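Local coordinates for NreA (Staphylococcus aureus subsp. aureus, PDB 6IZK), which probably binds nitrate through its GAF domain and modulates the NreB-NreC two-component system, as its staphylococcal relatives do, at residues R76-N81 with P131-N136. The protein carries 1 engineered substitution. Sequence-based numbering, arbitrary orientation.
Sequences RMVIAN and PKIFDN
The guanidinium of R76 receives N136 at its edge: OD1 of the amide lies in the guanidinium plane, end-on between the two terminal nitrogens. R76 NH1 and R76 NH2 each donate to N136 OD1 over 2.8 Å, forming a fork on a single oxygen, while the amide and guanidinium planes are 82° apart, nearly perpendicular. Both bonds are bent, as they must be when two N-H groups converge on one acceptor. NH1 also reaches the backbone oxygen of F134 in a weak bond (NH1 to O 3.3 Å), again near the guanidinium plane. The F134 ring itself turns away from this contact, and one of its faces carries K132 O over the centre. Arginine suits its place because a chain extended from CG to NE (chi2 -180°, chi3 -179°) can bring its two terminal nitrogens across the gap; the asparagine offers a neutral amide oxygen from the first turn of a helix. The D135 carboxylate stays apart from the guanidinium (R76 NH1 to D135 OD1 6.5 Å); its OD1 caps D138 N at the start of that helix. Further along, V78 CG1 meets I133 CD1 at 4.3 Å, a light apolar touch: beta-branched valine suits a strand, and isoleucine is long enough to reach it. Strand 77-79 is the outermost strand on its side of the antiparallel sheet, paired with strand 102-112 through M77 with A107 and I79 with V105. M77 and I79 pack on helix 65-73, whereas R76 and F134 both touch I139; the contact joins this edge strand to the loop and first turn of helix 136-143, within one GAF domain.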
# COMPACT_ATOMS: atom_id res chain seq x y z
N ARG A 76 -1.15 9.13 -5.21
CA ARG A 76 -1.80 7.82 -5.15
C ARG A 76 -1.95 7.10 -6.50
O ARG A 76 -1.90 7.75 -7.56
CB ARG A 76 -3.11 7.92 -4.43
CG ARG A 76 -4.19 8.68 -5.16
CD ARG A 76 -5.40 8.65 -4.25
NE ARG A 76 -6.55 9.31 -4.80
CZ ARG A 76 -6.71 10.63 -4.90
NH1 ARG A 76 -7.87 11.09 -5.40
NH2 ARG A 76 -5.77 11.47 -4.49
N MET A 77 -2.06 5.78 -6.45
CA MET A 77 -2.14 4.94 -7.65
C MET A 77 -3.38 4.12 -7.46
O MET A 77 -3.62 3.57 -6.38
CB MET A 77 -0.95 3.98 -7.78
CG MET A 77 0.34 4.70 -8.11
SD MET A 77 1.85 3.69 -8.01
CE MET A 77 1.52 2.50 -9.32
N VAL A 78 -4.18 4.05 -8.52
CA VAL A 78 -5.41 3.28 -8.51
C VAL A 78 -5.30 2.34 -9.68
O VAL A 78 -5.14 2.79 -10.81
CB VAL A 78 -6.66 4.18 -8.69
CG1 VAL A 78 -7.92 3.37 -8.51
CG2 VAL A 78 -6.70 5.25 -7.63
N ILE A 79 -5.38 1.04 -9.40
CA ILE A 79 -5.37 0.04 -10.43
C ILE A 79 -6.62 -0.80 -10.29
O ILE A 79 -6.69 -1.73 -9.49
CB ILE A 79 -4.12 -0.82 -10.33
CG1 ILE A 79 -2.89 0.06 -10.60
CG2 ILE A 79 -4.19 -1.95 -11.32
CD1 ILE A 79 -1.59 -0.59 -10.22
N ALA A 80 -7.60 -0.44 -11.09
CA ALA A 80 -8.90 -1.11 -11.18
C ALA A 80 -8.83 -2.58 -11.55
O ALA A 80 -9.65 -3.36 -11.09
CB ALA A 80 -9.73 -0.39 -12.22
N ASN A 81 -7.87 -2.94 -12.40
CA ASN A 81 -7.65 -4.34 -12.77
C ASN A 81 -6.18 -4.52 -13.06
O ASN A 81 -5.67 -3.95 -14.01
CB ASN A 81 -8.51 -4.76 -13.99
CG ASN A 81 -8.37 -6.23 -14.32
OD1 ASN A 81 -7.39 -6.68 -14.92
ND2 ASN A 81 -9.31 -7.00 -13.85
N PRO A 131 -14.20 -1.09 -4.12
CA PRO A 131 -15.53 -0.68 -3.64
C PRO A 131 -15.94 0.70 -4.07
O PRO A 131 -17.12 0.92 -4.34
CB PRO A 131 -15.39 -0.71 -2.13
CG PRO A 131 -14.14 -1.44 -1.85
CD PRO A 131 -13.26 -1.33 -3.01
N LYS A 132 -15.00 1.64 -4.08
CA LYS A 132 -15.23 2.93 -4.73
C LYS A 132 -13.92 3.63 -5.00
O LYS A 132 -12.95 3.41 -4.32
CB LYS A 132 -16.12 3.83 -3.86
CG LYS A 132 -15.50 4.23 -2.53
CD LYS A 132 -16.53 4.33 -1.40
CE LYS A 132 -17.31 5.64 -1.39
NZ LYS A 132 -18.06 5.81 -0.10
N ILE A 133 -13.91 4.49 -5.99
CA ILE A 133 -12.74 5.30 -6.31
C ILE A 133 -12.93 6.60 -5.53
O ILE A 133 -13.92 7.26 -5.71
CB ILE A 133 -12.67 5.62 -7.82
CG1 ILE A 133 -12.99 4.39 -8.67
CG2 ILE A 133 -11.29 6.20 -8.16
CD1 ILE A 133 -12.21 3.15 -8.33
N PHE A 134 -11.99 6.95 -4.67
CA PHE A 134 -12.16 8.07 -3.77
C PHE A 134 -11.60 9.30 -4.46
O PHE A 134 -10.59 9.20 -5.19
CB PHE A 134 -11.36 7.92 -2.49
CG PHE A 134 -11.79 6.78 -1.60
CD1 PHE A 134 -13.04 6.76 -1.04
CD2 PHE A 134 -10.90 5.77 -1.29
CE1 PHE A 134 -13.44 5.72 -0.21
CE2 PHE A 134 -11.30 4.73 -0.46
CZ PHE A 134 -12.57 4.70 0.08
N ASP A 135 -12.24 10.45 -4.20
CA ASP A 135 -11.67 11.75 -4.60
C ASP A 135 -10.69 12.23 -3.55
O ASP A 135 -10.53 11.57 -2.50
CB ASP A 135 -12.79 12.78 -4.94
CG ASP A 135 -13.76 13.04 -3.80
OD1 ASP A 135 -13.33 13.17 -2.63
OD2 ASP A 135 -14.98 13.15 -4.11
N ASN A 136 -10.04 13.37 -3.81
CA ASN A 136 -8.97 13.86 -2.92
C ASN A 136 -9.43 14.12 -1.50
O ASN A 136 -8.63 13.98 -0.54
CB ASN A 136 -8.32 15.14 -3.46
CG ASN A 136 -7.53 14.92 -4.74
OD1 ASN A 136 -7.23 13.80 -5.11
ND2 ASN A 136 -7.18 16.00 -5.43